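Local coordinates for protein ABC-type amino acid transport system, permease component (Caldanaerobacter subterraneus subsp. tengcongensis MB4, PDB 4YMU) that probably carries amino acids across the cell membrane as the membrane-spanning permease subunit of an ABC importer, and binds arginine, at residues G167-Q179 with P188-T200. Residues are numbered along the deposited sequence; the frame is centred on the assembly and turned at random.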
ATOM      1  N   GLY C 167      26.674  25.759 -21.132  1.00 79.35           N
ATOM      2  CA  GLY C 167      26.886  26.045 -22.531  1.00 79.39           C
ATOM      3  C   GLY C 167      26.770  24.858 -23.462  1.00 88.17           C
ATOM      4  O   GLY C 167      27.216  24.926 -24.599  1.00 98.27           O
ATOM      5  N   PHE C 168      26.164  23.766 -23.009  1.00 99.04           N
ATOM      6  CA  PHE C 168      25.943  22.630 -23.902  1.00 94.70           C
ATOM      7  C   PHE C 168      24.697  22.929 -24.727  1.00 88.56           C
ATOM      8  O   PHE C 168      23.738  23.520 -24.216  1.00 83.25           O
ATOM      9  CB  PHE C 168      25.795  21.329 -23.120  1.00 98.21           C
ATOM     10  CG  PHE C 168      25.600  20.119 -23.992  1.00102.59           C
ATOM     11  CD1 PHE C 168      26.664  19.595 -24.718  1.00104.62           C
ATOM     12  CD2 PHE C 168      24.351  19.512 -24.098  1.00 99.65           C
ATOM     13  CE1 PHE C 168      26.491  18.483 -25.531  1.00107.32           C
ATOM     14  CE2 PHE C 168      24.167  18.402 -24.910  1.00104.66           C
ATOM     15  CZ  PHE C 168      25.237  17.885 -25.627  1.00109.53           C
ATOM     16  N   ALA C 169      24.727  22.569 -26.009  1.00 88.87           N
ATOM     17  CA  ALA C 169      23.660  22.965 -26.935  1.00 89.18           C
ATOM     18  C   ALA C 169      22.411  22.065 -26.898  1.00 94.75           C
ATOM     19  O   ALA C 169      21.996  21.514 -27.926  1.00 96.12           O
ATOM     20  CB  ALA C 169      24.194  23.056 -28.344  1.00 80.12           C
ATOM     21  N   ASP C 170      21.797  21.945 -25.725  1.00 97.82           N
ATOM     22  CA  ASP C 170      20.600  21.133 -25.582  1.00 98.70           C
ATOM     23  C   ASP C 170      19.411  21.905 -26.134  1.00104.67           C
ATOM     24  O   ASP C 170      19.576  22.918 -26.809  1.00108.96           O
ATOM     25  CB  ASP C 170      20.347  20.802 -24.112  1.00 94.80           C
ATOM     26  CG  ASP C 170      19.819  22.000 -23.334  1.00102.92           C
ATOM     27  OD1 ASP C 170      20.257  23.141 -23.616  1.00107.30           O
ATOM     28  OD2 ASP C 170      18.927  21.816 -22.476  1.00106.85           O
ATOM     29  N   LEU C 171      18.211  21.435 -25.834  1.00104.43           N
ATOM     30  CA  LEU C 171      17.007  22.082 -26.309  1.00101.53           C
ATOM     31  C   LEU C 171      16.802  23.449 -25.629  1.00 98.68           C
ATOM     32  O   LEU C 171      16.220  24.367 -26.217  1.00 96.14           O
ATOM     33  CB  LEU C 171      15.811  21.160 -26.068  1.00102.31           C
ATOM     34  CG  LEU C 171      14.411  21.703 -26.333  1.00106.44           C
ATOM     35  CD1 LEU C 171      14.199  21.923 -27.819  1.00107.19           C
ATOM     36  CD2 LEU C 171      13.362  20.747 -25.764  1.00116.69           C
ATOM     37  N   THR C 172      17.274  23.586 -24.392  1.00 92.22           N
ATOM     38  CA  THR C 172      17.048  24.817 -23.639  1.00 90.66           C
ATOM     39  C   THR C 172      18.002  25.930 -24.105  1.00 97.85           C
ATOM     40  O   THR C 172      17.622  27.111 -24.201  1.00 91.45           O
ATOM     41  CB  THR C 172      17.193  24.563 -22.121  1.00 82.04           C
ATOM     42  OG1 THR C 172      16.097  23.757 -21.673  1.00 93.79           O
ATOM     43  CG2 THR C 172      17.163  25.858 -21.348  1.00 76.00           C
ATOM     44  N   ARG C 173      19.229  25.531 -24.433  1.00 98.38           N
ATOM     45  CA  ARG C 173      20.263  26.461 -24.880  1.00 96.61           C
ATOM     46  C   ARG C 173      19.834  27.220 -26.132  1.00 95.41           C
ATOM     47  O   ARG C 173      20.222  28.371 -26.319  1.00 98.03           O
ATOM     48  CB  ARG C 173      21.571  25.714 -25.124  1.00 96.48           C
ATOM     49  CG  ARG C 173      22.767  26.598 -25.429  1.00101.67           C
ATOM     50  CD  ARG C 173      22.880  27.785 -24.475  1.00 98.92           C
ATOM     51  NE  ARG C 173      24.281  28.104 -24.198  1.00108.75           N
ATOM     52  CZ  ARG C 173      25.126  28.654 -25.071  1.00116.01           C
ATOM     53  NH1 ARG C 173      24.730  28.961 -26.302  1.00116.94           N
ATOM     54  NH2 ARG C 173      26.383  28.894 -24.713  1.00115.88           N
ATOM     55  N   GLN C 174      19.028  26.572 -26.976  1.00 95.12           N
ATOM     56  CA  GLN C 174      18.571  27.164 -28.228  1.00 91.44           C
ATOM     57  C   GLN C 174      17.994  28.560 -28.041  1.00 94.28           C
ATOM     58  O   GLN C 174      18.264  29.450 -28.842  1.00 95.32           O
ATOM     59  CB  GLN C 174      17.544  26.269 -28.926  1.00 83.16           C
ATOM     60  CG  GLN C 174      18.055  24.877 -29.234  1.00 85.06           C
ATOM     61  CD  GLN C 174      19.431  24.876 -29.882  1.00 94.69           C
ATOM     62  OE1 GLN C 174      19.640  25.465 -30.946  1.00 97.16           O
ATOM     63  NE2 GLN C 174      20.378  24.199 -29.241  1.00 95.38           N
ATOM     64  N   ALA C 175      17.231  28.771 -26.973  1.00 88.64           N
ATOM     65  CA  ALA C 175      16.614  30.082 -26.762  1.00 89.37           C
ATOM     66  C   ALA C 175      17.638  31.228 -26.684  1.00 97.33           C
ATOM     67  O   ALA C 175      17.344  32.369 -27.061  1.00 94.01           O
ATOM     68  CB  ALA C 175      15.760  30.072 -25.540  1.00 79.42           C
ATOM     69  N   ASP C 176      18.829  30.930 -26.172  1.00100.25           N
ATOM     70  CA  ASP C 176      19.889  31.922 -26.181  1.00 98.22           C
ATOM     71  C   ASP C 176      20.281  32.170 -27.627  1.00107.95           C
ATOM     72  O   ASP C 176      20.152  33.299 -28.124  1.00120.00           O
ATOM     73  CB  ASP C 176      21.093  31.501 -25.334  1.00 88.50           C
ATOM     74  CG  ASP C 176      20.829  31.626 -23.830  1.00104.30           C
ATOM     75  OD1 ASP C 176      20.067  32.534 -23.399  1.00103.05           O
ATOM     76  OD2 ASP C 176      21.421  30.826 -23.071  1.00112.75           O
ATOM     77  N   ILE C 177      20.702  31.104 -28.305  1.00 99.75           N
ATOM     78  CA  ILE C 177      21.133  31.180 -29.693  1.00 93.40           C
ATOM     79  C   ILE C 177      20.164  32.020 -30.534  1.00 93.83           C
ATOM     80  O   ILE C 177      20.536  33.078 -31.065  1.00 95.51           O
ATOM     81  CB  ILE C 177      21.281  29.769 -30.268  1.00 93.30           C
ATOM     82  CG1 ILE C 177      22.375  29.020 -29.503  1.00 93.94           C
ATOM     83  CG2 ILE C 177      21.577  29.807 -31.755  1.00 96.87           C
ATOM     84  CD1 ILE C 177      22.666  27.618 -30.017  1.00 95.17           C
ATOM     85  N   ILE C 178      18.912  31.583 -30.587  1.00 90.43           N
ATOM     86  CA  ILE C 178      17.866  32.271 -31.333  1.00 86.56           C
ATOM     87  C   ILE C 178      17.728  33.740 -30.946  1.00 92.46           C
ATOM     88  O   ILE C 178      17.632  34.605 -31.827  1.00 89.60           O
ATOM     89  CB  ILE C 178      16.508  31.549 -31.167  1.00 85.29           C
ATOM     90  CG1 ILE C 178      16.572  30.165 -31.814  1.00 90.92           C
ATOM     91  CG2 ILE C 178      15.379  32.345 -31.785  1.00 81.70           C
ATOM     92  CD1 ILE C 178      15.538  29.208 -31.300  1.00 83.47           C
ATOM     93  N   GLN C 179      17.744  34.044 -29.648  1.00 93.37           N
ATOM     94  CA  GLN C 179      17.497  35.429 -29.243  1.00 93.27           C
ATOM     95  C   GLN C 179      18.658  36.298 -29.717  1.00101.26           C
ATOM     96  O   GLN C 179      18.475  37.479 -30.055  1.00 98.75           O
ATOM     97  CB  GLN C 179      17.286  35.574 -27.729  1.00 77.36           C
ATOM     98  CG  GLN C 179      18.551  35.907 -26.940  1.00 91.73           C
ATOM     99  CD  GLN C 179      18.824  37.419 -26.787  1.00 89.71           C
ATOM    100  OE1 GLN C 179      17.930  38.253 -26.903  1.00 91.69           O
ATOM    101  NE2 GLN C 179      20.065  37.753 -26.501  1.00 80.40           N
ATOM    102  N   PRO C 188      10.740  31.582 -28.279  1.00 91.55           N
ATOM    103  CA  PRO C 188      11.477  30.303 -28.295  1.00 97.74           C
ATOM    104  C   PRO C 188      11.399  29.516 -26.967  1.00 97.23           C
ATOM    105  O   PRO C 188      11.514  28.294 -26.972  1.00 97.34           O
ATOM    106  CB  PRO C 188      12.926  30.733 -28.593  1.00 93.19           C
ATOM    107  CG  PRO C 188      12.989  32.145 -28.167  1.00 82.21           C
ATOM    108  CD  PRO C 188      11.640  32.732 -28.457  1.00 75.10           C
ATOM    109  N   TYR C 189      11.218  30.211 -25.848  1.00 88.86           N
ATOM    110  CA  TYR C 189      11.072  29.540 -24.571  1.00 83.52           C
ATOM    111  C   TYR C 189       9.729  28.822 -24.522  1.00 90.43           C
ATOM    112  O   TYR C 189       9.673  27.664 -24.129  1.00 86.57           O
ATOM    113  CB  TYR C 189      11.223  30.515 -23.399  1.00 76.43           C
ATOM    114  CG  TYR C 189      12.658  30.669 -22.965  1.00 88.66           C
ATOM    115  CD1 TYR C 189      13.467  29.554 -22.784  1.00 81.45           C
ATOM    116  CD2 TYR C 189      13.229  31.936 -22.793  1.00 98.39           C
ATOM    117  CE1 TYR C 189      14.790  29.692 -22.395  1.00 93.37           C
ATOM    118  CE2 TYR C 189      14.557  32.087 -22.421  1.00 91.21           C
ATOM    119  CZ  TYR C 189      15.337  30.967 -22.228  1.00 98.51           C
ATOM    120  OH  TYR C 189      16.662  31.106 -21.860  1.00 93.13           O
ATOM    121  N   ILE C 190       8.654  29.509 -24.911  1.00 87.92           N
ATOM    122  CA  ILE C 190       7.355  28.864 -25.031  1.00 86.87           C
ATOM    123  C   ILE C 190       7.462  27.617 -25.905  1.00 95.21           C
ATOM    124  O   ILE C 190       7.027  26.532 -25.511  1.00 91.95           O
ATOM    125  CB  ILE C 190       6.312  29.794 -25.628  1.00 82.56           C
ATOM    126  CG1 ILE C 190       5.973  30.912 -24.640  1.00 85.99           C
ATOM    127  CG2 ILE C 190       5.090  29.013 -26.020  1.00 76.41           C
ATOM    128  CD1 ILE C 190       5.259  30.451 -23.394  1.00 81.28           C
ATOM    129  N   ILE C 191       8.072  27.766 -27.078  1.00 99.32           N
ATOM    130  CA  ILE C 191       8.223  26.639 -27.998  1.00100.86           C
ATOM    131  C   ILE C 191       9.002  25.483 -27.374  1.00101.61           C
ATOM    132  O   ILE C 191       8.656  24.310 -27.543  1.00 98.14           O
ATOM    133  CB  ILE C 191       8.904  27.085 -29.307  1.00 95.27           C
ATOM    134  CG1 ILE C 191       7.954  27.983 -30.095  1.00 90.26           C
ATOM    135  CG2 ILE C 191       9.341  25.891 -30.151  1.00 91.20           C
ATOM    136  CD1 ILE C 191       8.430  28.262 -31.490  1.00102.30           C
ATOM    137  N   ILE C 192      10.064  25.818 -26.658  1.00103.64           N
ATOM    138  CA  ILE C 192      10.893  24.798 -26.020  1.00 97.66           C
ATOM    139  C   ILE C 192      10.134  24.084 -24.892  1.00 90.31           C
ATOM    140  O   ILE C 192      10.163  22.862 -24.801  1.00 82.01           O
ATOM    141  CB  ILE C 192      12.207  25.405 -25.492  1.00 93.74           C
ATOM    142  CG1 ILE C 192      13.134  25.780 -26.655  1.00 95.26           C
ATOM    143  CG2 ILE C 192      12.906  24.449 -24.548  1.00 92.08           C
ATOM    144  CD1 ILE C 192      14.220  26.759 -26.261  1.00 86.75           C
ATOM    145  N   ALA C 193       9.465  24.859 -24.042  1.00 88.59           N
ATOM    146  CA  ALA C 193       8.627  24.312 -22.986  1.00 91.91           C
ATOM    147  C   ALA C 193       7.644  23.329 -23.608  1.00 98.79           C
ATOM    148  O   ALA C 193       7.588  22.179 -23.198  1.00 93.61           O
ATOM    149  CB  ALA C 193       7.889  25.417 -22.248  1.00 83.98           C
ATOM    150  N   ALA C 194       6.919  23.779 -24.633  1.00103.01           N
ATOM    151  CA  ALA C 194       6.003  22.927 -25.383  1.00 96.68           C
ATOM    152  C   ALA C 194       6.668  21.626 -25.847  1.00100.48           C
ATOM    153  O   ALA C 194       6.090  20.548 -25.695  1.00100.40           O
ATOM    154  CB  ALA C 194       5.415  23.676 -26.563  1.00 83.41           C
ATOM    155  N   ILE C 195       7.872  21.709 -26.402  1.00 92.83           N
ATOM    156  CA  ILE C 195       8.554  20.486 -26.820  1.00 94.31           C
ATOM    157  C   ILE C 195       8.810  19.558 -25.620  1.00 98.38           C
ATOM    158  O   ILE C 195       8.624  18.339 -25.717  1.00100.37           O
ATOM    159  CB  ILE C 195       9.891  20.763 -27.550  1.00 94.65           C
ATOM    160  CG1 ILE C 195       9.664  21.565 -28.829  1.00101.50           C
ATOM    161  CG2 ILE C 195      10.583  19.475 -27.926  1.00 91.90           C
ATOM    162  CD1 ILE C 195      10.931  21.727 -29.666  1.00 97.92           C
ATOM    163  N   TYR C 196       9.231  20.135 -24.494  1.00 94.05           N
ATOM    164  CA  TYR C 196       9.477  19.353 -23.280  1.00 87.94           C
ATOM    165  C   TYR C 196       8.196  18.664 -22.837  1.00 87.72           C
ATOM    166  O   TYR C 196       8.213  17.502 -22.463  1.00 92.82           O
ATOM    167  CB  TYR C 196      10.015  20.228 -22.134  1.00 81.36           C
ATOM    168  CG  TYR C 196      11.526  20.398 -22.126  1.00 82.37           C
ATOM    169  CD1 TYR C 196      12.361  19.322 -21.854  1.00 73.58           C
ATOM    170  CD2 TYR C 196      12.115  21.638 -22.391  1.00 83.04           C
ATOM    171  CE1 TYR C 196      13.742  19.469 -21.847  1.00 90.31           C
ATOM    172  CE2 TYR C 196      13.506  21.801 -22.389  1.00 93.41           C
ATOM    173  CZ  TYR C 196      14.316  20.713 -22.121  1.00 94.29           C
ATOM    174  OH  TYR C 196      15.695  20.862 -22.118  1.00 79.64           O
ATOM    175  N   PHE C 197       7.091  19.392 -22.909  1.00 85.26           N
ATOM    176  CA  PHE C 197       5.798  18.893 -22.496  1.00 97.15           C
ATOM    177  C   PHE C 197       5.378  17.714 -23.355  1.00 97.98           C
ATOM    178  O   PHE C 197       5.003  16.656 -22.837  1.00 84.09           O
ATOM    179  CB  PHE C 197       4.748  19.985 -22.586  1.00 99.62           C
ATOM    180  CG  PHE C 197       3.407  19.557 -22.075  1.00114.32           C
ATOM    181  CD1 PHE C 197       3.186  19.405 -20.714  1.00116.29           C
ATOM    182  CD2 PHE C 197       2.373  19.270 -22.954  1.00114.88           C
ATOM    183  CE1 PHE C 197       1.950  19.004 -20.236  1.00110.88           C
ATOM    184  CE2 PHE C 197       1.135  18.866 -22.481  1.00106.55           C
ATOM    185  CZ  PHE C 197       0.923  18.734 -21.121  1.00106.00           C
ATOM    186  N   VAL C 198       5.426  17.904 -24.669  1.00 96.03           N
ATOM    187  CA  VAL C 198       5.051  16.847 -25.596  1.00 94.28           C
ATOM    188  C   VAL C 198       5.930  15.603 -25.415  1.00 94.13           C
ATOM    189  O   VAL C 198       5.441  14.471 -25.482  1.00100.24           O
ATOM    190  CB  VAL C 198       5.013  17.355 -27.054  1.00 90.07           C
ATOM    191  CG1 VAL C 198       5.275  16.236 -28.035  1.00 89.38           C
ATOM    192  CG2 VAL C 198       3.666  18.029 -27.322  1.00 78.29           C
ATOM    193  N   MET C 199       7.215  15.812 -25.150  1.00 91.99           N
ATOM    194  CA  MET C 199       8.109  14.690 -24.866  1.00 94.61           C
ATOM    195  C   MET C 199       7.672  13.942 -23.602  1.00101.27           C
ATOM    196  O   MET C 199       7.631  12.700 -23.568  1.00103.29           O
ATOM    197  CB  MET C 199       9.541  15.178 -24.695  1.00 96.30           C
ATOM    198  CG  MET C 199      10.515  14.588 -25.683  1.00102.75           C
ATOM    199  SD  MET C 199      12.181  15.095 -25.242  1.00127.14           S
ATOM    200  CE  MET C 199      11.872  16.812 -24.800  1.00 77.05           C
ATOM    201  N   THR C 200       7.372  14.718 -22.563  1.00 89.84           N
ATOM    202  CA  THR C 200       6.951  14.176 -21.289  1.00 91.73           C
ATOM    203  C   THR C 200       5.707  13.305 -21.473  1.00101.52           C
ATOM    204  O   THR C 200       5.692  12.151 -21.052  1.00108.54           O
ATOM    205  CB  THR C 200       6.663  15.308 -20.284  1.00 90.79           C
ATOM    206  OG1 THR C 200       7.889  15.734 -19.681  1.00 87.31           O
ATOM    207  CG2 THR C 200       5.685  14.841 -19.189  1.00101.45           C
TER
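Leu171 swings its CG anti to the backbone N (chi1 173°), which directs the branch toward the partner helix, and the second torsion then lays CD2 over one face of the Tyr196 ring, while Tyr196, with CG beside its own backbone N (chi1 -87°), carries its hydroxyl across to Thr172. The setting is a helical hairpin of the ABC importer permease, formed by the short helix 174-182 and the long, probably membrane-spanning helix 186-214; the axes of 174-179 and 188-200 lie 153° apart in direction, nearly antiparallel, and approach to 9.6 Å. It illustrates how an aromatic side chain can serve an apolar and a polar neighbour at once. Leu171 CD2 makes a CH-pi contact 3.7 Å from the Tyr196 ring centroid, displaced toward the rim, and also touches Ile195 CG2. At the edge of the same ring, Thr172 OG1 and Tyr196 OH share a hydrogen bond of 3.0 Å. With Tyr196 cut back to an alanine, Leu171 CD2 would probably lose the ring it lies on and the Thr172 hydroxyl this bonding partner. Asp170 organises the turn leading into the short helix: its OD2 takes the Thr172 N-H from above the carboxylate plane in an Asx turn, and OD1 receives Arg173 N on the syn side. The two bonds tie the carboxylate to the backbone just where Leu171 and Thr172 face the partner helix. Thr172 packs on Val69 and Tyr196 on Pro66, both of the second subunit, and the Tyr196 side chain lies about 8 Å from a bound arginine. Nearer the connection, Ile192 slides past Leu171 in the opposite direction, CG2 meeting CG at 3.6 Å. Beyond it the CA atoms of Ala175 and Pro188 come within 5.4 Å, and the small CB of Ala175 sits over a face of the Tyr189 ring, 3.5 Å from its centroid.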